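Local coordinates for tRNA threonylcarbamoyladenosine biosynthesis protein TsaE (Haemophilus influenzae, PDB 1HTW) that is required to form the threonylcarbamoyl group on adenosine 37 of tRNAs reading codons that begin with adenine, and binds ATP and magnesium, at residues Y37-L42 against E113-G118; L128-Y133 against E141-T146; T69-Y74 against Y82-Y87; E31-V36 against T106-L111. All coordinates share one frame; numbering follows the deposited sequence.

Contact 1: Y37-L42 against E113-G118. With NA (sodium ion), chain F; MG (magnesium ion), chain E; MG (magnesium ion), chain D; ADP (adenosine-5'-diphosphate), chain H.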
# COMPACT_ATOMS: atom_id res chain seq x y z
N TYR A 37 1.65 -4.65 -0.98
CA TYR A 37 0.64 -5.14 -1.92
C TYR A 37 -0.70 -5.16 -1.20
O TYR A 37 -0.82 -5.77 -0.15
CB TYR A 37 0.96 -6.59 -2.29
CG TYR A 37 2.14 -6.81 -3.23
CD1 TYR A 37 3.05 -5.81 -3.56
CD2 TYR A 37 2.33 -8.08 -3.73
CE1 TYR A 37 4.13 -6.10 -4.40
CE2 TYR A 37 3.39 -8.37 -4.57
CZ TYR A 37 4.27 -7.38 -4.89
OH TYR A 37 5.33 -7.70 -5.74
N LEU A 38 -1.69 -4.42 -1.76
CA LEU A 38 -3.01 -4.30 -1.18
C LEU A 38 -3.96 -5.24 -1.95
O LEU A 38 -4.12 -5.12 -3.15
CB LEU A 38 -3.56 -2.87 -1.30
CG LEU A 38 -2.71 -1.77 -0.66
CD1 LEU A 38 -3.26 -0.39 -1.01
CD2 LEU A 38 -2.61 -2.01 0.82
N ASN A 39 -4.45 -6.25 -1.22
CA ASN A 39 -5.24 -7.33 -1.82
C ASN A 39 -6.65 -7.37 -1.21
O ASN A 39 -6.95 -6.94 -0.14
CB ASN A 39 -4.54 -8.66 -1.50
CG ASN A 39 -3.17 -8.79 -2.14
OD1 ASN A 39 -2.95 -8.30 -3.28
ND2 ASN A 39 -2.27 -9.41 -1.40
N GLY A 40 -7.57 -7.83 -2.10
CA GLY A 40 -8.98 -7.84 -1.65
C GLY A 40 -9.86 -7.60 -2.89
O GLY A 40 -9.40 -7.26 -3.97
N ASP A 41 -11.10 -8.16 -2.77
CA ASP A 41 -11.99 -8.01 -3.93
C ASP A 41 -12.34 -6.57 -4.22
O ASP A 41 -12.19 -5.66 -3.42
CB ASP A 41 -13.35 -8.69 -3.51
CG ASP A 41 -13.22 -10.18 -3.48
OD1 ASP A 41 -12.26 -10.78 -3.95
OD2 ASP A 41 -14.22 -10.80 -2.96
N LEU A 42 -12.88 -6.37 -5.43
CA LEU A 42 -13.42 -5.01 -5.73
C LEU A 42 -14.36 -4.55 -4.67
O LEU A 42 -15.33 -5.25 -4.25
CB LEU A 42 -14.05 -5.10 -7.13
CG LEU A 42 -14.46 -3.78 -7.78
CD1 LEU A 42 -13.23 -2.99 -8.21
CD2 LEU A 42 -15.36 -4.06 -8.97
N GLU A 113 -2.26 -1.88 -5.83
CA GLU A 113 -3.50 -2.66 -6.03
C GLU A 113 -3.35 -3.46 -7.29
O GLU A 113 -2.65 -3.08 -8.24
CB GLU A 113 -4.72 -1.73 -6.12
CG GLU A 113 -5.01 -0.99 -4.83
CD GLU A 113 -6.18 -0.07 -4.83
OE1 GLU A 113 -7.30 -0.53 -5.24
OE2 GLU A 113 -6.08 1.07 -4.34
N TRP A 114 -3.83 -4.73 -7.28
CA TRP A 114 -3.66 -5.62 -8.41
C TRP A 114 -2.22 -5.92 -8.74
O TRP A 114 -1.78 -6.02 -9.89
CB TRP A 114 -4.37 -5.03 -9.65
CG TRP A 114 -5.84 -5.25 -9.62
CD1 TRP A 114 -6.81 -4.37 -9.21
CD2 TRP A 114 -6.54 -6.44 -10.02
NE1 TRP A 114 -8.05 -4.95 -9.32
CE2 TRP A 114 -7.90 -6.21 -9.82
CE3 TRP A 114 -6.12 -7.68 -10.50
CZ2 TRP A 114 -8.88 -7.17 -10.10
CZ3 TRP A 114 -7.09 -8.64 -10.80
CH2 TRP A 114 -8.45 -8.37 -10.59
N SER A 115 -1.43 -6.25 -7.70
CA SER A 115 -0.02 -6.54 -7.91
C SER A 115 0.21 -7.78 -8.75
O SER A 115 1.31 -7.89 -9.33
CB SER A 115 0.64 -6.74 -6.52
OG SER A 115 -0.12 -7.68 -5.78
N GLU A 116 -0.76 -8.70 -8.81
CA GLU A 116 -0.58 -9.89 -9.64
C GLU A 116 -0.25 -9.51 -11.09
O GLU A 116 0.42 -10.26 -11.81
CB GLU A 116 -1.84 -10.75 -9.71
CG GLU A 116 -2.64 -11.09 -8.53
CD GLU A 116 -3.69 -10.08 -8.13
OE1 GLU A 116 -3.31 -9.00 -7.62
OE2 GLU A 116 -4.90 -10.37 -8.27
N LYS A 117 -0.88 -8.46 -11.57
CA LYS A 117 -0.71 -8.00 -12.94
C LYS A 117 0.73 -7.61 -13.23
O LYS A 117 1.19 -7.63 -14.39
CB LYS A 117 -1.66 -6.83 -13.25
CG LYS A 117 -3.14 -7.22 -13.19
CD LYS A 117 -3.48 -8.09 -14.41
CE LYS A 117 -4.66 -9.00 -14.11
NZ LYS A 117 -5.62 -9.08 -15.25
N GLY A 118 1.52 -7.34 -12.19
CA GLY A 118 2.88 -6.91 -12.35
C GLY A 118 3.90 -8.01 -12.09
O GLY A 118 5.11 -7.75 -12.07
NA NA F . -2.00 -5.94 -4.83
MG MG E . -8.59 -8.66 -5.71
MG MG D . -9.19 0.52 -5.44
PB ADP H . -11.25 -1.21 -3.48
O1B ADP H . -10.11 -0.25 -3.84
O2B ADP H . -10.78 -2.42 -2.79
O3B ADP H . -12.01 -1.54 -4.83
PA ADP H . -12.63 1.10 -2.39
O1A ADP H . -12.64 1.90 -3.65
O2A ADP H . -11.83 1.66 -1.28
O3A ADP H . -12.29 -0.42 -2.67
O5' ADP H . -14.15 1.01 -1.91
C5' ADP H . -14.57 0.71 -0.60
C4' ADP H . -16.06 1.13 -0.47
O4' ADP H . -16.60 0.55 0.70
C3' ADP H . -16.24 2.63 -0.38
O3' ADP H . -17.41 3.05 -1.16
C2' ADP H . -16.36 2.81 1.12
O2' ADP H . -16.99 4.01 1.52
C1' ADP H . -17.07 1.51 1.57
N9 ADP H . -16.76 1.14 2.93
C8 ADP H . -17.65 0.81 3.91
N7 ADP H . -17.18 0.41 5.04
C5 ADP H . -15.88 0.46 4.83
C6 ADP H . -14.89 0.07 5.70
N6 ADP H . -15.08 -0.44 6.91
N1 ADP H . -13.63 0.11 5.19
C2 ADP H . -13.42 0.54 3.93
N3 ADP H . -14.32 0.89 2.99
C4 ADP H . -15.54 0.86 3.56
O HOH W 1 -5.45 -5.87 -5.39
O HOH W 2 -10.00 -1.13 -6.52
O HOH W 3 -10.98 1.70 -5.90
O HOH W 4 -8.41 1.35 -7.41
O HOH W 5 -10.44 -8.66 -7.27
O HOH W 6 -7.58 -6.62 -6.61
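A sodium ion and a bridging water do most of the joining here, for no direct hydrogen bond crosses between 37-42 and 113-118. The sodium is gripped by Ser115 OG at 2.7 Å, by Leu38 O at 2.8 Å and more loosely by Asn39 OD1 at 3.0 Å, with Ile112 O completing the protein ligands. Close to the sodium, a water spans the backbones, donating to Leu38 O and accepting from Trp114 N. One magnesium joins Glu113 to the nucleotide, taking Glu113 OE1 at 2.2 Å and ADP O1B at 2.0 Å; three waters and Thr47 OG1 fill the rest of its shell. Two of those waters donate on to the phosphates, one to O3B and one to O1A. A second magnesium sits on Gly40 O.

Around this shell, other bonds help to position the ligands. Ser115 has OG in the crowded position between its backbone N and carbonyl carbon (chi1 51°), which turns the oxygen to the sodium. Its CB meanwhile sits squarely over one face of the Tyr37 ring, 3.6 Å from the centroid, a CH-pi contact. The far end of that ring is held by Tyr37 OH bonding to Pro123 O. Asn39 ND2 donates to Asn130 OD1, which is consistent with OD1 being the atom turned to the metal, and Glu113 OE2 is hydrogen-bonded to His83 NE2.

With one carboxylate oxygen on magnesium and the other on a histidine, Glu113 is probably ionised and fixed in rotation, as befits a metal ligand beside the nucleotide phosphates of a P-loop protein.

Contact 2: L128-Y133 against E141-T146; sequences LVNIDY and ELIAQT
Four backbone hydrogen bonds, all lying in the plane of the accepting carbonyl, pair strand 128-133 with 141-144. Leu128 and Ile143 exchange two: Leu128 N reaches Ile143 O at 2.9 Å, and Ile143 N returns to Leu128 O at 3.0 Å. Asn130 and Glu141 form the second hydrogen-bonded pair, with Asn130 N to Glu141 O at 2.8 Å and almost straight (176°), and Glu141 N to Asn130 O at 2.9 Å.

This last pair is bonded through its side chains too. Asn130 ND2 points an N-H, nearly in its own amide plane, at Glu141 OE2 2.8 Å away, but meets that oxygen from above the carboxylate plane, the two flat groups being turned 69° apart. Glu141 gets there by placing CG in the crowded position between backbone N and carbonyl carbon (chi1 79°), which lays the chain across Asn130 CB. Its other oxygen, OE1, accepts from a water that also donates to Asn130 O. Asn130 OD1 serves Asn39, so both ends of the amide are used.

On the other face of the hairpin, Val129 and Leu142 form the non-hydrogen-bonded pair and run side by side toward Phe21 and Phe17 of helix 11-28. They are jammed close, Val129 CG2 lying 3.2 Å from Leu142 CD2. The whole is an antiparallel beta hairpin, added to the strand that leads into the P-loop.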
# COMPACT_ATOMS: atom_id res chain seq x y z
N LEU A 128 2.05 -7.99 2.69
CA LEU A 128 0.76 -8.15 1.98
C LEU A 128 -0.31 -7.65 2.93
O LEU A 128 -0.30 -7.98 4.11
CB LEU A 128 0.44 -9.62 1.69
CG LEU A 128 1.49 -10.46 1.03
CD1 LEU A 128 0.98 -11.89 0.77
CD2 LEU A 128 1.92 -9.82 -0.29
N VAL A 129 -1.30 -6.91 2.38
CA VAL A 129 -2.41 -6.50 3.25
C VAL A 129 -3.66 -7.16 2.64
O VAL A 129 -4.07 -6.74 1.55
CB VAL A 129 -2.61 -4.96 3.16
CG1 VAL A 129 -3.78 -4.54 4.02
CG2 VAL A 129 -1.35 -4.25 3.67
N ASN A 130 -4.21 -8.19 3.31
CA ASN A 130 -5.34 -8.91 2.66
C ASN A 130 -6.61 -8.47 3.35
O ASN A 130 -6.75 -8.63 4.58
CB ASN A 130 -5.13 -10.42 2.92
CG ASN A 130 -3.95 -10.99 2.15
OD1 ASN A 130 -3.49 -10.40 1.18
ND2 ASN A 130 -3.39 -12.12 2.61
N ILE A 131 -7.52 -7.80 2.65
CA ILE A 131 -8.69 -7.23 3.25
C ILE A 131 -9.92 -8.15 2.97
O ILE A 131 -10.22 -8.33 1.80
CB ILE A 131 -9.02 -5.84 2.59
CG1 ILE A 131 -7.75 -4.95 2.71
CG2 ILE A 131 -10.16 -5.19 3.37
CD1 ILE A 131 -8.06 -3.51 2.20
N ASP A 132 -10.62 -8.53 4.00
CA ASP A 132 -11.92 -9.25 3.86
C ASP A 132 -13.00 -8.32 4.34
O ASP A 132 -12.88 -7.31 5.03
CB ASP A 132 -11.96 -10.53 4.67
CG ASP A 132 -12.99 -11.56 4.25
OD1 ASP A 132 -13.68 -11.42 3.21
OD2 ASP A 132 -13.03 -12.61 4.94
N TYR A 133 -14.26 -8.64 3.90
CA TYR A 133 -15.33 -7.68 4.22
C TYR A 133 -16.68 -8.40 4.46
O TYR A 133 -16.84 -9.50 3.97
CB TYR A 133 -15.57 -6.82 2.94
CG TYR A 133 -15.78 -7.62 1.68
CD1 TYR A 133 -14.73 -8.13 0.94
CD2 TYR A 133 -17.08 -7.86 1.18
CE1 TYR A 133 -14.89 -8.90 -0.18
CE2 TYR A 133 -17.26 -8.63 0.04
CZ TYR A 133 -16.19 -9.12 -0.66
OH TYR A 133 -16.34 -9.84 -1.82
N GLU A 141 -5.64 -8.82 7.24
CA GLU A 141 -4.50 -9.66 7.69
C GLU A 141 -3.28 -8.98 7.05
O GLU A 141 -3.25 -8.83 5.81
CB GLU A 141 -4.67 -11.08 7.26
CG GLU A 141 -4.35 -11.51 5.86
CD GLU A 141 -5.15 -12.70 5.37
OE1 GLU A 141 -6.36 -12.78 5.69
OE2 GLU A 141 -4.63 -13.57 4.63
N LEU A 142 -2.31 -8.65 7.88
CA LEU A 142 -1.02 -8.18 7.32
C LEU A 142 -0.06 -9.38 7.44
O LEU A 142 0.07 -10.00 8.52
CB LEU A 142 -0.46 -7.03 8.16
CG LEU A 142 -1.15 -5.68 8.15
CD1 LEU A 142 -0.23 -4.62 8.82
CD2 LEU A 142 -1.46 -5.23 6.75
N ILE A 143 0.63 -9.67 6.37
CA ILE A 143 1.54 -10.77 6.26
C ILE A 143 2.92 -10.23 5.81
O ILE A 143 3.06 -9.71 4.73
CB ILE A 143 1.02 -11.84 5.30
CG1 ILE A 143 -0.37 -12.35 5.75
CG2 ILE A 143 1.98 -13.05 5.30
CD1 ILE A 143 -0.94 -13.33 4.74
N ALA A 144 3.90 -10.55 6.67
CA ALA A 144 5.27 -10.08 6.33
C ALA A 144 5.86 -11.03 5.30
O ALA A 144 5.65 -12.26 5.42
CB ALA A 144 6.13 -10.12 7.59
N GLN A 145 6.58 -10.48 4.31
CA GLN A 145 7.22 -11.31 3.32
C GLN A 145 8.76 -11.20 3.40
O GLN A 145 9.44 -12.09 2.92
CB GLN A 145 6.84 -10.87 1.89
CG GLN A 145 6.52 -12.01 0.96
CD GLN A 145 5.08 -12.49 1.10
OE1 GLN A 145 4.46 -12.84 0.10
NE2 GLN A 145 4.56 -12.42 2.31
N THR A 146 9.20 -10.10 3.97
CA THR A 146 10.66 -9.86 4.09
C THR A 146 10.97 -9.60 5.53
O THR A 146 10.14 -9.37 6.40
CB THR A 146 11.07 -8.62 3.26
OG1 THR A 146 10.38 -7.48 3.79
CG2 THR A 146 10.82 -8.79 1.78
O HOH W 7 -8.00 -11.09 5.07

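Contact 3: T69-Y74 against Y82-Y87; sequences TLVEEY and YHFDLY
Val71 and Phe84 lie side by side as a non-hydrogen-bonded pair, one methyl of the valine lying over the ring. Val71 CG2, anti to its backbone N, stands over the centre of one ring face, 3.6 Å from the centroid and 14° off the normal, a clear CH-pi contact. On the same face of the sheet Glu73 runs along Tyr82, its carboxylate and the ring 45° apart; OE1 comes to the ring's edge, and its 3.3 Å approach to Tyr82 OH is at best a weak bond. Tyr103 stacks on this tyrosine.

On the other face of the sheet, that of His83, the Tyr74 and His83 side chains extend the same way. A water in the plane of both rings joins them, 2.7 Å from Tyr74 OH and 2.7 Å from His83 ND1. With NE2 on Glu113, His83 is held on two sides.

Between these pairs Glu72 and His83 exchange two backbone bonds, Glu72 N to His83 O being 2.9 Å. Asp85 N also donates to Leu70 O, but from above the carbonyl plane. Just beyond, Asp85 OD1 takes Tyr87 N in an Asx turn as strand 79-85 runs out. The pair is an antiparallel beta hairpin at the edge of the sheet, with His83 turned to the magnesium site.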
# COMPACT_ATOMS: atom_id res chain seq x y z
N THR A 69 -4.00 5.72 -15.70
CA THR A 69 -2.58 6.14 -15.60
C THR A 69 -1.75 5.11 -14.85
O THR A 69 -0.53 5.18 -14.96
CB THR A 69 -2.47 7.51 -14.96
OG1 THR A 69 -3.12 7.49 -13.69
CG2 THR A 69 -3.17 8.57 -15.84
N LEU A 70 -2.40 4.25 -14.04
CA LEU A 70 -1.73 3.15 -13.41
C LEU A 70 -0.93 3.56 -12.16
O LEU A 70 -0.84 2.73 -11.26
CB LEU A 70 -0.82 2.32 -14.28
CG LEU A 70 -1.40 1.09 -14.98
CD1 LEU A 70 -2.90 1.17 -15.11
CD2 LEU A 70 -0.64 0.71 -16.19
N VAL A 71 -0.32 4.72 -12.20
CA VAL A 71 0.44 5.17 -11.03
C VAL A 71 0.19 6.62 -10.73
O VAL A 71 0.10 7.45 -11.70
CB VAL A 71 1.94 4.88 -11.16
CG1 VAL A 71 2.60 5.65 -12.30
CG2 VAL A 71 2.62 5.28 -9.83
N GLU A 72 -0.01 6.99 -9.50
CA GLU A 72 -0.16 8.37 -9.07
C GLU A 72 1.01 8.68 -8.09
O GLU A 72 1.21 7.90 -7.16
CB GLU A 72 -1.48 8.63 -8.38
CG GLU A 72 -1.74 10.05 -7.91
CD GLU A 72 -2.09 11.04 -9.00
OE1 GLU A 72 -2.71 10.70 -10.03
OE2 GLU A 72 -1.79 12.25 -8.82
N GLU A 73 1.68 9.80 -8.33
CA GLU A 73 2.84 10.12 -7.42
C GLU A 73 2.43 11.14 -6.42
O GLU A 73 1.82 12.20 -6.72
CB GLU A 73 3.95 10.70 -8.38
CG GLU A 73 4.78 11.80 -7.75
CD GLU A 73 5.94 12.26 -8.63
OE1 GLU A 73 7.03 11.63 -8.51
OE2 GLU A 73 5.81 13.20 -9.42
N TYR A 74 2.73 10.93 -5.12
CA TYR A 74 2.49 11.84 -4.08
C TYR A 74 3.82 12.35 -3.40
O TYR A 74 4.69 11.52 -3.26
CB TYR A 74 1.60 11.29 -2.96
CG TYR A 74 0.19 10.95 -3.44
CD1 TYR A 74 -0.05 9.79 -4.12
CD2 TYR A 74 -0.83 11.86 -3.19
CE1 TYR A 74 -1.37 9.49 -4.56
CE2 TYR A 74 -2.13 11.58 -3.62
CZ TYR A 74 -2.35 10.40 -4.30
OH TYR A 74 -3.66 10.15 -4.72
N TYR A 82 4.01 6.28 -3.89
CA TYR A 82 3.43 5.94 -5.20
C TYR A 82 2.25 4.96 -5.02
O TYR A 82 2.39 4.01 -4.30
CB TYR A 82 4.47 5.29 -6.10
CG TYR A 82 5.56 6.31 -6.41
CD1 TYR A 82 5.43 7.27 -7.37
CD2 TYR A 82 6.70 6.30 -5.58
CE1 TYR A 82 6.44 8.21 -7.59
CE2 TYR A 82 7.67 7.29 -5.76
CZ TYR A 82 7.53 8.21 -6.75
OH TYR A 82 8.57 9.12 -6.98
N HIS A 83 1.11 5.40 -5.54
CA HIS A 83 -0.10 4.53 -5.44
C HIS A 83 -0.29 3.94 -6.83
O HIS A 83 -0.37 4.63 -7.86
CB HIS A 83 -1.30 5.43 -5.06
CG HIS A 83 -2.60 4.65 -4.99
ND1 HIS A 83 -3.80 5.28 -5.14
CD2 HIS A 83 -2.82 3.34 -4.75
CE1 HIS A 83 -4.78 4.37 -5.02
NE2 HIS A 83 -4.22 3.19 -4.74
N PHE A 84 -0.31 2.60 -6.87
CA PHE A 84 -0.50 1.90 -8.16
C PHE A 84 -1.82 1.15 -8.17
O PHE A 84 -2.19 0.59 -7.14
CB PHE A 84 0.61 0.85 -8.33
CG PHE A 84 1.98 1.42 -8.59
CD1 PHE A 84 2.76 1.80 -7.50
CD2 PHE A 84 2.53 1.39 -9.86
CE1 PHE A 84 4.05 2.28 -7.71
CE2 PHE A 84 3.81 1.90 -10.06
CZ PHE A 84 4.53 2.34 -8.99
N ASP A 85 -2.55 1.25 -9.29
CA ASP A 85 -3.69 0.34 -9.52
C ASP A 85 -3.40 -0.29 -10.89
O ASP A 85 -3.46 0.44 -11.89
CB ASP A 85 -5.05 1.02 -9.58
CG ASP A 85 -6.12 -0.13 -9.76
OD1 ASP A 85 -5.71 -1.19 -10.24
OD2 ASP A 85 -7.24 0.08 -9.33
N LEU A 86 -2.99 -1.53 -10.90
CA LEU A 86 -2.46 -2.23 -12.02
C LEU A 86 -3.52 -3.02 -12.81
O LEU A 86 -3.14 -3.80 -13.67
CB LEU A 86 -1.29 -3.14 -11.74
CG LEU A 86 -0.04 -2.54 -11.08
CD1 LEU A 86 1.07 -3.55 -10.92
CD2 LEU A 86 0.43 -1.31 -11.86
N TYR A 87 -4.77 -2.77 -12.44
CA TYR A 87 -5.85 -3.54 -13.06
C TYR A 87 -5.77 -3.53 -14.58
O TYR A 87 -5.94 -4.59 -15.22
CB TYR A 87 -7.21 -3.02 -12.60
CG TYR A 87 -8.32 -3.92 -13.17
CD1 TYR A 87 -8.18 -5.30 -13.11
CD2 TYR A 87 -9.43 -3.38 -13.78
CE1 TYR A 87 -9.15 -6.13 -13.63
CE2 TYR A 87 -10.41 -4.21 -14.31
CZ TYR A 87 -10.27 -5.57 -14.22
OH TYR A 87 -11.24 -6.40 -14.74
O HOH W 8 -3.99 7.85 -6.02

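Contact 4: E31-V36 against T106-L111; sequences EKAIMV and TDSICL
No ring takes part here; the flat groups are the peptide units, linked by N-H to C=O bonds. The carbonyl of Ser108 is met by Ile34 N, 3.0 Å from Ser108 O and 30° above its plane. Farther on, Cys110 N comes nearly along the C=O axis of Ile34, 2.8 Å from Ile34 O, and Val36 N approaches Cys110 O in the same head-on way at 2.9 Å. This ladder makes 34-36 and 109-111 adjacent parallel strands in the core sheet of a P-loop NTPase fold, their directions 12° apart.

On one face of the sheet Ile34 sits beside Ile109 and Val36 beside Leu111. Val36 and Leu111 run alongside each other, CB of the valine 3.8 Å from CD2 of the leucine. Helix 11-28 covers Val36 and Ile109, helix 147-155 covers Ile34, and helix 46-56, which starts within the P-loop, packs on Leu111. The reverse face carries sulfur: Met35, bent at both chi2 and chi3, folds back so that its SD lies 3.9 Å from Cys110 CB, while Phe84 flanks the cysteine.

Before the strands the two segments still run together. Asp107 is the centre of an inverse gamma turn, closed by Ser108 N on Thr106 O at 2.9 Å. Lys32 NZ forms a salt bridge with Asp126. Ser108 OG, hydrogen-bonded to Tyr103 O, also touches the small buried methyl of Ala33, whose CB is 3.3 Å from that OG and just as close to Thr106 O.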
# COMPACT_ATOMS: atom_id res chain seq x y z
N GLU A 31 16.03 3.21 3.49
CA GLU A 31 16.55 3.65 2.22
C GLU A 31 15.91 2.89 1.05
O GLU A 31 15.81 3.42 -0.05
CB GLU A 31 18.09 3.28 2.15
CG GLU A 31 18.62 3.58 0.77
CD GLU A 31 20.07 3.19 0.58
OE1 GLU A 31 20.32 2.02 0.21
OE2 GLU A 31 20.93 4.06 0.81
N LYS A 32 15.50 1.65 1.31
CA LYS A 32 14.91 0.89 0.19
C LYS A 32 13.39 1.25 0.11
O LYS A 32 12.84 1.67 1.10
CB LYS A 32 15.12 -0.58 0.24
CG LYS A 32 14.28 -1.34 1.26
CD LYS A 32 14.27 -2.83 0.83
CE LYS A 32 13.13 -3.55 1.48
NZ LYS A 32 13.22 -5.03 1.36
N ALA A 33 12.92 1.13 -1.10
CA ALA A 33 11.45 1.49 -1.29
C ALA A 33 10.65 0.39 -0.57
O ALA A 33 11.00 -0.79 -0.69
CB ALA A 33 11.18 1.50 -2.75
N ILE A 34 9.60 0.80 0.13
CA ILE A 34 8.79 -0.23 0.85
C ILE A 34 7.66 -0.69 -0.09
O ILE A 34 6.93 0.18 -0.57
CB ILE A 34 8.27 0.35 2.13
CG1 ILE A 34 9.42 0.91 3.01
CG2 ILE A 34 7.43 -0.62 2.95
CD1 ILE A 34 8.97 1.39 4.37
N MET A 35 7.60 -1.96 -0.36
CA MET A 35 6.57 -2.49 -1.29
C MET A 35 5.41 -3.04 -0.45
O MET A 35 5.54 -3.97 0.32
CB MET A 35 7.17 -3.55 -2.19
CG MET A 35 8.49 -3.04 -2.86
SD MET A 35 8.01 -1.73 -4.24
CE MET A 35 6.94 -2.75 -5.33
N VAL A 36 4.23 -2.45 -0.70
CA VAL A 36 3.03 -2.90 0.03
C VAL A 36 2.03 -3.37 -1.04
O VAL A 36 1.56 -2.53 -1.81
CB VAL A 36 2.42 -1.75 0.81
CG1 VAL A 36 1.26 -2.28 1.72
CG2 VAL A 36 3.45 -1.16 1.84
N THR A 106 14.41 4.29 -4.96
CA THR A 106 14.61 5.41 -4.04
C THR A 106 13.89 5.12 -2.74
O THR A 106 13.32 4.00 -2.66
CB THR A 106 14.18 6.71 -4.72
OG1 THR A 106 14.60 7.87 -4.01
CG2 THR A 106 12.64 6.70 -4.82
N ASP A 107 13.97 5.92 -1.73
CA ASP A 107 13.43 5.75 -0.41
C ASP A 107 11.92 6.20 -0.41
O ASP A 107 11.56 7.14 0.29
CB ASP A 107 14.20 6.57 0.61
CG ASP A 107 14.38 8.03 0.26
OD1 ASP A 107 14.49 8.32 -0.96
OD2 ASP A 107 14.47 8.86 1.17
N SER A 108 11.26 5.46 -1.26
CA SER A 108 9.79 5.74 -1.41
C SER A 108 8.99 4.67 -0.68
O SER A 108 9.48 3.75 -0.06
CB SER A 108 9.51 5.65 -2.91
OG SER A 108 9.62 4.35 -3.42
N ILE A 109 7.65 4.89 -0.77
CA ILE A 109 6.72 3.83 -0.26
C ILE A 109 5.81 3.57 -1.50
O ILE A 109 5.37 4.55 -2.08
CB ILE A 109 5.86 4.39 0.87
CG1 ILE A 109 6.73 4.48 2.16
CG2 ILE A 109 4.73 3.38 1.16
CD1 ILE A 109 6.23 5.32 3.24
N CYS A 110 5.58 2.30 -1.82
CA CYS A 110 4.75 2.03 -3.01
C CYS A 110 3.53 1.20 -2.47
O CYS A 110 3.77 0.18 -1.81
CB CYS A 110 5.48 1.22 -4.03
SG CYS A 110 6.86 2.16 -4.85
N LEU A 111 2.37 1.65 -2.88
CA LEU A 111 1.13 0.92 -2.38
C LEU A 111 0.42 0.44 -3.65
O LEU A 111 0.11 1.29 -4.50
CB LEU A 111 0.27 1.97 -1.67
CG LEU A 111 0.98 2.81 -0.57
CD1 LEU A 111 0.05 3.91 -0.05
CD2 LEU A 111 1.33 1.88 0.65

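All four contacts belong to one mixed sheet. Across it, 137-144 and 127-134 (contact 2) are followed by 34-39 and 109-113 (contact 4), then 79-85 and 71-76 (contact 3). Contacts 1 and 4 share strand 34-39, and contact 1 takes in the loop leaving 109-113; their centres are about 17 Å apart, the first at the nucleotide end. Their segments alternate along the chain, and the hairpin of contact 3 lies within the intervening sequence; contact 2 comes last. The two hairpins sit on opposite sides of the chain's centre, their centres about 19 Å apart, yet each reaches contact 1, through Asn130 and His83, which bond to metal ligands there. Both hairpins thus reach residues at the ADP and metal site.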